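Local coordinates for protein Exo beta-1,2-glucooligosaccharide sophorohydrolase (non-reducing end) (Parabacteroides distasonis ATCC 8503, PDB 5Z06) that hydrolyses linear beta-1,2-glucan and beta-1,2-glucooligosaccharides of four or more glucose units, releasing sophorose from the non-reducing end, at residues L288-E293 with F641-Y646; H204-W209 with N295-W300; F648-N653 with G665-P670; T245-E250 with N633-H638; A618-P621 with S627-A630. All coordinates share one frame; numbering follows the deposited sequence.

Contact 1. Residues L288-E293 with F641-Y646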
# COMPACT_ATOMS: atom_id res chain seq x y z
N LEU A 288 3.18 19.14 -6.36
CA LEU A 288 1.85 18.60 -6.61
C LEU A 288 1.82 17.73 -7.84
O LEU A 288 1.28 16.65 -7.79
CB LEU A 288 0.82 19.72 -6.73
CG LEU A 288 0.57 20.48 -5.43
CD1 LEU A 288 -0.28 21.72 -5.70
CD2 LEU A 288 -0.04 19.58 -4.36
N ASP A 289 2.40 18.22 -8.95
CA ASP A 289 2.49 17.46 -10.19
C ASP A 289 3.15 16.13 -9.99
O ASP A 289 2.68 15.13 -10.52
CB ASP A 289 3.31 18.19 -11.28
CG ASP A 289 2.65 19.45 -11.78
OD1 ASP A 289 1.45 19.63 -11.59
OD2 ASP A 289 3.36 20.27 -12.38
N MET A 290 4.28 16.14 -9.31
CA MET A 290 5.07 14.95 -9.08
C MET A 290 4.30 13.96 -8.21
O MET A 290 4.24 12.78 -8.52
CB MET A 290 6.38 15.31 -8.38
CG MET A 290 7.22 14.14 -7.93
SD MET A 290 8.48 14.77 -6.81
CE MET A 290 7.63 14.78 -5.23
N VAL A 291 3.70 14.45 -7.14
CA VAL A 291 2.96 13.57 -6.24
C VAL A 291 1.77 12.95 -6.97
O VAL A 291 1.54 11.76 -6.88
CB VAL A 291 2.54 14.28 -4.96
CG1 VAL A 291 1.63 13.40 -4.11
CG2 VAL A 291 3.77 14.66 -4.16
N GLN A 292 1.03 13.77 -7.70
CA GLN A 292 -0.08 13.29 -8.47
C GLN A 292 0.38 12.23 -9.46
O GLN A 292 -0.25 11.20 -9.59
CB GLN A 292 -0.72 14.43 -9.24
CG GLN A 292 -1.57 15.35 -8.41
CD GLN A 292 -2.40 16.26 -9.29
OE1 GLN A 292 -1.86 17.17 -9.92
NE2 GLN A 292 -3.71 16.03 -9.33
N GLU A 293 1.50 12.51 -10.14
CA GLU A 293 2.02 11.62 -11.16
C GLU A 293 2.48 10.31 -10.58
O GLU A 293 2.11 9.26 -11.09
CB GLU A 293 3.19 12.27 -11.91
CG GLU A 293 3.88 11.38 -12.94
CD GLU A 293 5.32 11.84 -13.22
OE1 GLU A 293 5.71 12.99 -12.85
OE2 GLU A 293 6.08 11.03 -13.80
N PHE A 641 13.23 7.21 2.76
CA PHE A 641 12.48 5.97 3.01
C PHE A 641 11.04 6.02 2.59
O PHE A 641 10.48 4.99 2.33
CB PHE A 641 12.54 5.57 4.49
CG PHE A 641 11.83 6.52 5.42
CD1 PHE A 641 10.48 6.35 5.70
CD2 PHE A 641 12.52 7.54 6.04
CE1 PHE A 641 9.83 7.20 6.56
CE2 PHE A 641 11.86 8.42 6.89
CZ PHE A 641 10.52 8.24 7.15
N LEU A 642 10.43 7.21 2.55
CA LEU A 642 8.99 7.32 2.35
C LEU A 642 8.56 7.56 0.91
O LEU A 642 7.41 7.30 0.57
CB LEU A 642 8.44 8.43 3.24
CG LEU A 642 6.94 8.51 3.44
CD1 LEU A 642 6.43 7.19 3.97
CD2 LEU A 642 6.60 9.60 4.43
N TRP A 643 9.45 8.07 0.05
CA TRP A 643 9.11 8.35 -1.35
C TRP A 643 9.56 7.20 -2.22
O TRP A 643 10.70 6.80 -2.18
CB TRP A 643 9.75 9.62 -1.83
CG TRP A 643 9.44 9.91 -3.22
CD1 TRP A 643 10.27 9.78 -4.27
CD2 TRP A 643 8.19 10.39 -3.73
NE1 TRP A 643 9.63 10.14 -5.43
CE2 TRP A 643 8.36 10.54 -5.13
CE3 TRP A 643 6.97 10.73 -3.15
CZ2 TRP A 643 7.33 11.01 -5.96
CZ3 TRP A 643 5.94 11.20 -3.98
CH2 TRP A 643 6.13 11.33 -5.38
N GLY A 644 8.66 6.68 -3.02
CA GLY A 644 8.92 5.52 -3.83
C GLY A 644 8.38 5.72 -5.23
O GLY A 644 7.93 6.82 -5.61
N GLU A 645 8.34 4.59 -5.94
CA GLU A 645 8.09 4.54 -7.38
C GLU A 645 6.66 4.86 -7.72
O GLU A 645 6.37 5.35 -8.83
CB GLU A 645 8.43 3.15 -7.92
CG GLU A 645 9.92 2.82 -7.90
CD GLU A 645 10.47 2.45 -6.54
OE1 GLU A 645 9.71 2.28 -5.58
OE2 GLU A 645 11.69 2.30 -6.45
N TYR A 646 5.75 4.56 -6.77
CA TYR A 646 4.34 4.80 -6.97
C TYR A 646 3.79 5.86 -6.02
O TYR A 646 2.61 5.87 -5.72
CB TYR A 646 3.55 3.51 -6.89
CG TYR A 646 3.80 2.52 -8.01
CD1 TYR A 646 4.11 2.93 -9.31
CD2 TYR A 646 3.70 1.17 -7.78
CE1 TYR A 646 4.33 2.01 -10.30
CE2 TYR A 646 3.90 0.26 -8.79
CZ TYR A 646 4.21 0.69 -10.03
OH TYR A 646 4.41 -0.24 -11.00
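V291 O, on a residue that meets the indole of W643, accepts a hydrogen bond from the side-chain amide N295 ND2 one turn further along helix 284-297. What joins the two segments is apolar and centres on the W643 six-membered ring. M290 comes at the indole from the opposite direction, and its CG rests 3.7 Å from W643 CZ2. The bend at the end of its chain (chi3 86°) folds the methyl over one ring face: CE lies 4.0 Å from the centroid of the six-membered ring, a CH-pi contact. The sulfur completes a Met-aromatic contact, standing obliquely with SD 4.7 Å from that centroid. Helix 284-297 thus packs against the start of the β-hairpin formed by strands 643-644 and 647-648. V291 takes the rim instead, its CA 4.0 Å from W643 CH2 and its CG2 4.1 Å from W643 CZ3. Y635, from helix 624-636, and F648 meet the same indole edge-to-face.

Contact 2. Residues H204-W209 with N295-W300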
# COMPACT_ATOMS: atom_id res chain seq x y z
N HIS A 204 15.02 13.42 -5.95
CA HIS A 204 15.12 12.08 -6.47
C HIS A 204 15.09 12.04 -7.95
O HIS A 204 14.67 13.00 -8.58
CB HIS A 204 14.02 11.20 -5.90
CG HIS A 204 12.74 11.31 -6.64
ND1 HIS A 204 11.89 12.38 -6.48
CD2 HIS A 204 12.17 10.50 -7.56
CE1 HIS A 204 10.85 12.21 -7.28
NE2 HIS A 204 11.00 11.08 -7.94
N ILE A 205 15.57 10.92 -8.47
CA ILE A 205 15.51 10.60 -9.87
C ILE A 205 14.78 9.29 -10.00
O ILE A 205 15.09 8.31 -9.32
CB ILE A 205 16.90 10.50 -10.50
CG1 ILE A 205 17.63 11.82 -10.30
CG2 ILE A 205 16.77 10.13 -11.99
CD1 ILE A 205 19.08 11.83 -10.73
N ASP A 206 13.80 9.28 -10.88
CA ASP A 206 13.07 8.08 -11.21
C ASP A 206 13.63 7.53 -12.48
O ASP A 206 13.72 8.25 -13.48
CB ASP A 206 11.60 8.42 -11.43
CG ASP A 206 10.87 8.61 -10.14
OD1 ASP A 206 11.16 7.84 -9.21
OD2 ASP A 206 9.99 9.51 -10.07
N ILE A 207 13.99 6.26 -12.46
CA ILE A 207 14.30 5.56 -13.69
C ILE A 207 13.24 4.51 -13.93
O ILE A 207 12.60 4.03 -13.00
CB ILE A 207 15.74 5.00 -13.73
CG1 ILE A 207 15.94 3.84 -12.76
CG2 ILE A 207 16.74 6.14 -13.49
CD1 ILE A 207 17.35 3.25 -12.76
N LYS A 208 13.07 4.18 -15.20
CA LYS A 208 12.08 3.23 -15.65
C LYS A 208 12.67 2.48 -16.83
O LYS A 208 13.41 3.05 -17.66
CB LYS A 208 10.81 3.96 -16.12
CG LYS A 208 9.62 3.01 -16.31
CD LYS A 208 8.46 3.62 -17.11
CE LYS A 208 7.32 2.62 -17.29
NZ LYS A 208 7.66 1.41 -18.10
N TRP A 209 12.33 1.20 -16.89
CA TRP A 209 12.81 0.33 -17.93
C TRP A 209 11.70 -0.61 -18.40
O TRP A 209 10.65 -0.71 -17.75
CB TRP A 209 14.04 -0.42 -17.42
CG TRP A 209 13.79 -1.27 -16.20
CD1 TRP A 209 13.24 -2.51 -16.18
CD2 TRP A 209 14.04 -0.93 -14.82
NE1 TRP A 209 13.16 -2.98 -14.89
CE2 TRP A 209 13.64 -2.03 -14.03
CE3 TRP A 209 14.59 0.19 -14.18
CZ2 TRP A 209 13.74 -2.04 -12.63
CZ3 TRP A 209 14.71 0.18 -12.79
CH2 TRP A 209 14.28 -0.93 -12.03
N ASN A 295 1.64 8.81 -7.91
CA ASN A 295 0.50 8.03 -7.44
C ASN A 295 -0.29 7.51 -8.63
O ASN A 295 -0.73 6.39 -8.62
CB ASN A 295 -0.36 8.86 -6.53
CG ASN A 295 0.21 8.98 -5.13
OD1 ASN A 295 0.05 8.08 -4.34
ND2 ASN A 295 0.82 10.11 -4.82
N PHE A 296 -0.44 8.32 -9.66
CA PHE A 296 -1.09 7.90 -10.90
C PHE A 296 -0.43 6.64 -11.49
O PHE A 296 -1.12 5.75 -11.99
CB PHE A 296 -1.06 9.06 -11.88
CG PHE A 296 -1.23 8.68 -13.30
CD1 PHE A 296 -0.13 8.31 -14.07
CD2 PHE A 296 -2.48 8.73 -13.88
CE1 PHE A 296 -0.28 7.98 -15.40
CE2 PHE A 296 -2.63 8.42 -15.23
CZ PHE A 296 -1.54 8.05 -15.99
N ARG A 297 0.89 6.55 -11.40
CA ARG A 297 1.62 5.41 -11.94
C ARG A 297 1.06 4.09 -11.46
O ARG A 297 0.99 3.14 -12.21
CB ARG A 297 3.08 5.47 -11.55
CG ARG A 297 3.89 6.61 -12.13
CD ARG A 297 5.24 6.64 -11.44
NE ARG A 297 5.94 7.88 -11.74
CZ ARG A 297 6.96 8.35 -11.04
NH1 ARG A 297 7.45 7.68 -9.99
NH2 ARG A 297 7.51 9.49 -11.41
N TYR A 298 0.67 4.04 -10.20
CA TYR A 298 0.08 2.86 -9.63
C TYR A 298 -1.09 2.28 -10.46
O TYR A 298 -1.26 1.07 -10.55
CB TYR A 298 -0.39 3.18 -8.21
CG TYR A 298 -0.85 2.00 -7.47
CD1 TYR A 298 -2.12 1.51 -7.66
CD2 TYR A 298 0.00 1.31 -6.62
CE1 TYR A 298 -2.57 0.40 -7.00
CE2 TYR A 298 -0.43 0.19 -5.93
CZ TYR A 298 -1.72 -0.27 -6.14
OH TYR A 298 -2.19 -1.39 -5.52
N TYR A 299 -1.89 3.17 -11.02
CA TYR A 299 -3.13 2.82 -11.72
C TYR A 299 -2.91 2.79 -13.21
O TYR A 299 -3.74 2.27 -13.94
CB TYR A 299 -4.21 3.84 -11.36
CG TYR A 299 -4.35 3.90 -9.90
CD1 TYR A 299 -5.13 2.99 -9.22
CD2 TYR A 299 -3.61 4.82 -9.15
CE1 TYR A 299 -5.22 3.00 -7.84
CE2 TYR A 299 -3.67 4.83 -7.78
CZ TYR A 299 -4.46 3.93 -7.13
OH TYR A 299 -4.50 3.99 -5.78
N TRP A 300 -1.81 3.39 -13.67
CA TRP A 300 -1.47 3.35 -15.06
C TRP A 300 -0.55 2.17 -15.37
O TRP A 300 -1.04 1.09 -15.67
CB TRP A 300 -0.89 4.70 -15.49
CG TRP A 300 -0.80 4.76 -16.96
CD1 TRP A 300 0.33 4.81 -17.71
CD2 TRP A 300 -1.90 4.74 -17.87
NE1 TRP A 300 0.00 4.85 -19.04
CE2 TRP A 300 -1.36 4.78 -19.17
CE3 TRP A 300 -3.29 4.69 -17.71
CZ2 TRP A 300 -2.17 4.79 -20.31
CZ3 TRP A 300 -4.09 4.70 -18.83
CH2 TRP A 300 -3.52 4.75 -20.12
O HOH W 1 8.86 8.44 -7.68
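D206 and R297 bury almost equal areas and carry this contact alone, as a salt bridge between strand 204-210 and helix 284-297. R297 runs extended from CG to NE and brings the edge of its guanidinium to a single carboxylate oxygen. R297 NH2 reaches D206 OD2 at 2.8 Å, while R297 NH1 adds a weak bond to D206 OD2 at 3.1 Å. The two flat groups stand nearly perpendicular, 86° apart, and NH2 meets OD2 from above the carboxylate plane. From the opposite face H204 NE2 donates to D206 OD2 at 2.8 Å, with the oxygen close to the imidazole plane. D206 OD1 is taken by T245 OG1 of the neighbouring strand, in a sheet consistent with a fibronectin type III-like sandwich. With an alanine in place of D206, the buried R297 charge would probably lose one of its mates and H204 NE2 its acceptor. R297 NH2 also bridges to E293 OE2, NH1 bonds to E645 O, and water 1 accepts from R297 NH1 at 2.8 Å. With donors on both faces of OD2, the aspartate is likely to remain ionised, sharing the buried arginine charge with E293.

Contact 3. Residues F648-N653 with G665-P670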
# COMPACT_ATOMS: atom_id res chain seq x y z
N PHE A 648 4.19 8.00 -2.33
CA PHE A 648 4.68 7.72 -1.00
C PHE A 648 4.32 6.32 -0.62
O PHE A 648 3.28 5.81 -1.00
CB PHE A 648 4.14 8.69 0.04
CG PHE A 648 4.54 10.10 -0.21
CD1 PHE A 648 5.76 10.58 0.23
CD2 PHE A 648 3.68 10.97 -0.87
CE1 PHE A 648 6.11 11.89 0.01
CE2 PHE A 648 4.05 12.28 -1.10
CZ PHE A 648 5.26 12.74 -0.66
N ARG A 649 5.19 5.71 0.18
CA ARG A 649 4.88 4.41 0.73
C ARG A 649 3.63 4.48 1.58
O ARG A 649 3.27 5.53 2.07
CB ARG A 649 6.06 3.85 1.50
CG ARG A 649 7.23 3.65 0.57
CD ARG A 649 8.38 2.93 1.21
NE ARG A 649 9.51 3.00 0.30
CZ ARG A 649 9.67 2.22 -0.76
NH1 ARG A 649 8.77 1.27 -1.06
NH2 ARG A 649 10.74 2.39 -1.52
N ASP A 650 2.96 3.36 1.72
CA ASP A 650 1.63 3.36 2.30
C ASP A 650 1.54 3.98 3.69
O ASP A 650 0.56 4.66 4.01
CB ASP A 650 1.09 1.96 2.36
CG ASP A 650 -0.38 1.93 2.59
OD1 ASP A 650 -1.09 2.66 1.87
OD2 ASP A 650 -0.82 1.16 3.48
N ALA A 651 2.56 3.73 4.50
CA ALA A 651 2.58 4.18 5.86
C ALA A 651 3.97 4.08 6.40
O ALA A 651 4.78 3.31 5.91
CB ALA A 651 1.65 3.33 6.73
N PHE A 652 4.20 4.79 7.49
CA PHE A 652 5.44 4.70 8.19
C PHE A 652 5.25 4.96 9.68
O PHE A 652 4.30 5.65 10.10
CB PHE A 652 6.45 5.69 7.57
CG PHE A 652 6.10 7.13 7.79
CD1 PHE A 652 5.07 7.72 7.08
CD2 PHE A 652 6.83 7.91 8.68
CE1 PHE A 652 4.77 9.06 7.26
CE2 PHE A 652 6.54 9.24 8.87
CZ PHE A 652 5.50 9.82 8.16
N ASN A 653 6.17 4.44 10.46
CA ASN A 653 6.15 4.63 11.89
C ASN A 653 7.57 4.92 12.30
O ASN A 653 8.41 4.01 12.37
CB ASN A 653 5.62 3.39 12.57
CG ASN A 653 5.37 3.60 14.05
OD1 ASN A 653 6.17 4.23 14.73
ND2 ASN A 653 4.26 3.10 14.53
N GLY A 665 -3.65 0.25 -3.34
CA GLY A 665 -4.61 0.74 -4.34
C GLY A 665 -5.57 1.76 -3.77
O GLY A 665 -5.90 2.76 -4.44
N LEU A 666 -6.05 1.50 -2.56
CA LEU A 666 -6.96 2.42 -1.90
C LEU A 666 -6.35 3.77 -1.59
O LEU A 666 -7.08 4.76 -1.49
CB LEU A 666 -7.46 1.84 -0.57
CG LEU A 666 -8.52 0.75 -0.58
CD1 LEU A 666 -8.66 0.29 0.85
CD2 LEU A 666 -9.84 1.30 -1.10
N ASN A 667 -5.04 3.82 -1.36
CA ASN A 667 -4.43 5.00 -0.75
C ASN A 667 -3.73 5.94 -1.71
O ASN A 667 -3.52 7.11 -1.39
CB ASN A 667 -3.47 4.56 0.36
CG ASN A 667 -4.20 3.92 1.53
OD1 ASN A 667 -5.39 4.09 1.66
ND2 ASN A 667 -3.49 3.20 2.39
N GLN A 668 -3.38 5.47 -2.89
CA GLN A 668 -2.58 6.33 -3.78
C GLN A 668 -3.49 7.22 -4.59
O GLN A 668 -3.21 8.41 -4.72
CB GLN A 668 -1.66 5.51 -4.69
CG GLN A 668 -0.62 4.62 -4.03
CD GLN A 668 0.19 5.32 -2.96
OE1 GLN A 668 -0.28 5.44 -1.84
NE2 GLN A 668 1.40 5.81 -3.31
N ALA A 669 -4.56 6.67 -5.14
CA ALA A 669 -5.40 7.45 -6.05
C ALA A 669 -6.06 8.65 -5.35
O ALA A 669 -6.13 9.75 -5.94
CB ALA A 669 -6.46 6.59 -6.71
N PRO A 670 -6.52 8.46 -4.09
CA PRO A 670 -7.10 9.63 -3.44
C PRO A 670 -6.18 10.81 -3.41
O PRO A 670 -6.65 11.94 -3.44
CB PRO A 670 -7.40 9.13 -2.04
CG PRO A 670 -7.88 7.75 -2.32
CD PRO A 670 -6.87 7.25 -3.35
O HOH W 2 0.79 6.83 0.08
O HOH W 3 -0.10 3.23 -0.40
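N667, on helix 665-680, meets D650 through its side-chain amide. N667 ND2 donates to D650 OD1 on the syn lone pair, almost straight at 169°; the separation of 2.5 Å is short enough for its exact value to be doubtful. Amide and carboxylate are within 10° of coplanar, although the two side chains cross at about a right angle. D650 reaches over because its CG lies anti to the backbone N (chi1 -165°). The contact lies near the centre of the chain, where the residues between strands 647-648 and 652-653 pass helix 665-680, within the glycoamylase-like region. A leucine at D650 would probably leave N667 ND2 without its acceptor and water 3 without one of its two anchors. Next in sequence, Q668 bends at chi2 (-49°) and turns its amide toward residues 648-653. Its NE2 donates to F648 O at 3.0 Å, with an angle of 137°, and also bonds to Y646 O. The opposite end of that amide takes two waters: water 2 lies 2.6 Å from Q668 OE1 and is also close to F648 O, with more acceptors in reach than it has protons, and water 3 donates to both Q668 OE1 and D650 OD1.

Contact 4. Residues T245-E250 with N633-H638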
# COMPACT_ATOMS: atom_id res chain seq x y z
N THR A 245 13.28 4.36 -7.85
CA THR A 245 13.28 5.69 -7.33
C THR A 245 14.54 5.88 -6.51
O THR A 245 14.70 5.30 -5.43
CB THR A 245 12.00 5.93 -6.51
OG1 THR A 245 10.89 6.01 -7.41
CG2 THR A 245 12.11 7.21 -5.72
N ASP A 246 15.44 6.71 -7.03
CA ASP A 246 16.68 6.95 -6.37
C ASP A 246 16.55 8.24 -5.63
O ASP A 246 16.62 9.32 -6.23
CB ASP A 246 17.83 7.05 -7.35
CG ASP A 246 19.17 6.95 -6.66
OD1 ASP A 246 19.30 6.14 -5.71
OD2 ASP A 246 20.10 7.69 -7.05
N PHE A 247 16.40 8.14 -4.32
CA PHE A 247 16.29 9.31 -3.51
C PHE A 247 17.69 9.81 -3.17
O PHE A 247 18.34 9.29 -2.29
CB PHE A 247 15.49 9.04 -2.24
CG PHE A 247 15.07 10.30 -1.56
CD1 PHE A 247 15.91 10.91 -0.63
CD2 PHE A 247 13.89 10.91 -1.91
CE1 PHE A 247 15.52 12.08 -0.01
CE2 PHE A 247 13.52 12.09 -1.32
CZ PHE A 247 14.32 12.68 -0.36
N LEU A 248 18.14 10.84 -3.87
CA LEU A 248 19.46 11.45 -3.63
C LEU A 248 19.44 12.36 -2.42
O LEU A 248 20.45 12.53 -1.77
CB LEU A 248 19.92 12.27 -4.84
CG LEU A 248 20.07 11.41 -6.09
CD1 LEU A 248 20.12 12.27 -7.34
CD2 LEU A 248 21.31 10.53 -5.98
N GLY A 249 18.29 12.97 -2.15
CA GLY A 249 18.16 13.91 -1.04
C GLY A 249 18.91 15.21 -1.23
O GLY A 249 19.07 15.93 -0.28
N GLU A 250 19.29 15.53 -2.46
CA GLU A 250 20.17 16.63 -2.77
C GLU A 250 19.74 17.27 -4.08
O GLU A 250 19.44 16.57 -5.06
CB GLU A 250 21.58 16.10 -2.90
CG GLU A 250 22.60 17.14 -3.32
CD GLU A 250 24.03 16.68 -3.13
OE1 GLU A 250 24.25 15.55 -2.62
OE2 GLU A 250 24.94 17.46 -3.50
N ASN A 633 7.21 17.81 3.80
CA ASN A 633 7.88 17.06 4.81
C ASN A 633 8.11 15.62 4.37
O ASN A 633 9.24 15.11 4.41
CB ASN A 633 7.03 17.06 6.08
CG ASN A 633 7.70 16.36 7.24
OD1 ASN A 633 8.91 16.48 7.41
ND2 ASN A 633 6.90 15.66 8.06
N TYR A 634 7.03 14.96 3.97
CA TYR A 634 7.12 13.56 3.55
C TYR A 634 8.16 13.34 2.45
O TYR A 634 8.94 12.39 2.49
CB TYR A 634 5.75 13.06 3.07
CG TYR A 634 4.69 12.99 4.11
CD1 TYR A 634 4.99 12.95 5.46
CD2 TYR A 634 3.35 12.91 3.74
CE1 TYR A 634 4.00 12.89 6.42
CE2 TYR A 634 2.36 12.81 4.68
CZ TYR A 634 2.69 12.82 6.02
OH TYR A 634 1.72 12.74 6.97
N TYR A 635 8.13 14.24 1.46
CA TYR A 635 9.07 14.19 0.38
C TYR A 635 10.47 14.62 0.80
O TYR A 635 11.41 13.84 0.69
CB TYR A 635 8.59 15.03 -0.78
CG TYR A 635 9.47 14.92 -1.97
CD1 TYR A 635 9.63 13.70 -2.64
CD2 TYR A 635 10.19 16.01 -2.43
CE1 TYR A 635 10.47 13.59 -3.74
CE2 TYR A 635 11.04 15.90 -3.51
CZ TYR A 635 11.17 14.69 -4.17
OH TYR A 635 12.01 14.61 -5.25
N ARG A 636 10.61 15.86 1.27
CA ARG A 636 11.95 16.41 1.45
C ARG A 636 12.66 15.86 2.64
O ARG A 636 13.84 15.69 2.56
CB ARG A 636 11.95 17.92 1.56
CG ARG A 636 11.72 18.59 0.23
CD ARG A 636 11.48 20.07 0.43
NE ARG A 636 11.33 20.70 -0.87
CZ ARG A 636 10.46 21.65 -1.18
NH1 ARG A 636 9.62 22.11 -0.29
NH2 ARG A 636 10.42 22.13 -2.41
N ASN A 637 11.95 15.60 3.74
CA ASN A 637 12.58 15.11 4.97
C ASN A 637 12.55 13.61 5.09
O ASN A 637 13.57 13.03 5.45
CB ASN A 637 11.94 15.74 6.21
CG ASN A 637 12.10 17.23 6.22
OD1 ASN A 637 13.17 17.75 5.89
ND2 ASN A 637 11.03 17.94 6.57
N HIS A 638 11.41 13.00 4.77
CA HIS A 638 11.26 11.54 4.86
C HIS A 638 11.40 10.77 3.56
O HIS A 638 11.23 9.57 3.56
CB HIS A 638 9.92 11.19 5.51
CG HIS A 638 9.75 11.84 6.83
ND1 HIS A 638 10.78 11.92 7.74
CD2 HIS A 638 8.70 12.49 7.38
CE1 HIS A 638 10.36 12.58 8.81
NE2 HIS A 638 9.10 12.93 8.61
O HOH W 4 15.84 15.83 0.98
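F247 sets the edge of its ring against the face of Y635 in a T-shaped (edge-to-face) pair, joining strand 243-247, in a sandwich consistent with a fibronectin type III-like fold, to helix 624-636. The ring centroids are 5.9 Å apart and the planes stand at 78°. Both side chains place CG anti to the backbone N, F247 at chi1 -165° and Y635 at chi1 -175°, which sends the F247 ring toward the helix and lets the tyrosine ring project out from it, presenting a face to the F247 edge. The closest carbons of the pair are F247 CE2 and Y635 CE1, at 4.2 Å. Beyond the tyrosine face, the phenylalanine rim meets backbone: F247 CZ lies 3.3 Å from Y635 O, approached obliquely, while R636 O sits near the ring plane at the edge. Y635 is fixed at its far end too, since its OH bonds to H204 ND1 and to R203 N, and this should restrain the ring that F247 touches. R636 points away from the strand, and its NE forms a salt bridge with E202 OE1. Its carbonyl stays at the contact, where water 4 donates to R636 O at 2.6 Å and, weakly, to G249 O at 3.5 Å.

Contact 5. Residues A618-P621 with S627-A630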
# COMPACT_ATOMS: atom_id res chain seq x y z
N ALA A 618 -4.52 13.33 0.66
CA ALA A 618 -5.84 13.32 0.04
C ALA A 618 -6.80 14.28 0.75
O ALA A 618 -7.95 14.41 0.34
CB ALA A 618 -6.40 11.90 0.01
N SER A 619 -6.35 14.91 1.83
CA SER A 619 -7.10 15.95 2.48
C SER A 619 -6.87 17.32 1.88
O SER A 619 -7.46 18.28 2.33
CB SER A 619 -6.79 15.97 3.98
OG SER A 619 -7.25 14.77 4.57
N PHE A 620 -6.02 17.41 0.85
CA PHE A 620 -5.73 18.68 0.20
C PHE A 620 -6.87 19.69 0.05
O PHE A 620 -6.72 20.85 0.48
CB PHE A 620 -5.06 18.47 -1.17
CG PHE A 620 -3.66 18.93 -1.19
CD1 PHE A 620 -3.38 20.27 -1.32
CD2 PHE A 620 -2.62 18.03 -0.96
CE1 PHE A 620 -2.08 20.73 -1.27
CE2 PHE A 620 -1.31 18.48 -0.91
CZ PHE A 620 -1.05 19.82 -1.07
N PRO A 621 -8.02 19.29 -0.50
CA PRO A 621 -9.08 20.29 -0.74
C PRO A 621 -9.62 20.91 0.52
O PRO A 621 -10.14 22.00 0.46
CB PRO A 621 -10.18 19.51 -1.43
CG PRO A 621 -9.61 18.21 -1.79
CD PRO A 621 -8.42 17.95 -0.93
N SER A 627 -1.92 20.15 4.24
CA SER A 627 -1.59 19.03 3.38
C SER A 627 -0.32 19.33 2.59
O SER A 627 0.48 18.44 2.36
CB SER A 627 -2.74 18.69 2.44
OG SER A 627 -3.89 18.26 3.15
N MET A 628 -0.14 20.57 2.19
CA MET A 628 1.08 20.94 1.48
C MET A 628 2.29 20.82 2.41
O MET A 628 3.34 20.39 1.98
CB MET A 628 0.97 22.36 0.92
CG MET A 628 2.07 22.69 -0.06
SD MET A 628 1.93 21.69 -1.55
CE MET A 628 3.56 20.96 -1.62
N LYS A 629 2.12 21.17 3.67
CA LYS A 629 3.20 21.00 4.65
C LYS A 629 3.60 19.55 4.78
O LYS A 629 4.78 19.23 4.75
CB LYS A 629 2.82 21.56 6.01
CG LYS A 629 2.79 23.08 6.07
CD LYS A 629 2.48 23.51 7.50
CE LYS A 629 1.94 24.92 7.58
NZ LYS A 629 3.01 25.90 7.46
N ALA A 630 2.59 18.68 4.88
CA ALA A 630 2.80 17.24 4.96
C ALA A 630 3.55 16.75 3.75
O ALA A 630 4.56 16.05 3.86
CB ALA A 630 1.48 16.52 5.06
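F620 and S627 form a CH-pi contact at the heart of this turn, in which the loop leaving helix 614-617 folds back on helix 624-636. S627 CB sits 3.6 Å from the F620 ring centroid, 18° off the normal, and is nearest the CD2-CE2 side of the ring. A Met-aromatic contact follows one residue on: M628 SD lies at the ring edge, in its plane, with F620 CZ 3.6 Å away. The methionine reaches this edge through bends at chi2 and chi3. Backbone crowds the same end of the ring, M628 N being 3.5 Å from F620 CZ. F620 itself adopts an unusual chi1 of -112°, away from the staggered values, which suggests that the ring pays some strain to lie against the helix. Polar atoms come close here without bonding across: S627 OG is 3.2 Å from F620 N, but the angle is poor. The hydroxyl is instead hydrogen-bonded to A616 O and T623 O, and S619 OG to G615 O and H538 NE2. S627 is therefore two-sided, its methylene serving as an apolar cover for the phenyl face while its buried hydroxyl, with a single proton to give, lies between two carbonyls, one from helix 614-617 and one just ahead of helix 624-636.

How the contacts relate
Contact 1 sits in the middle: its centre is about 8 Å from that of contact 2, 10 Å from contacts 3 and 4 and 14 Å from contact 5. Contacts 1 and 2 share helix 284-297, contacts 4 and 5 share helix 624-636, and contacts 2 and 4 reach neighbouring strands, 204-210 and 243-247. Along the chain contacts 1, 2 and 4 cross one another, whereas contact 5 closes within the span of contact 1 and contact 3 follows last. Contacts 2 and 4 thus tie the β-sandwich to the helical part of the chain, while contacts 3 and 5 are local to that part. Contacts 2 and 5 lie about 21 Å apart between centres and do not touch.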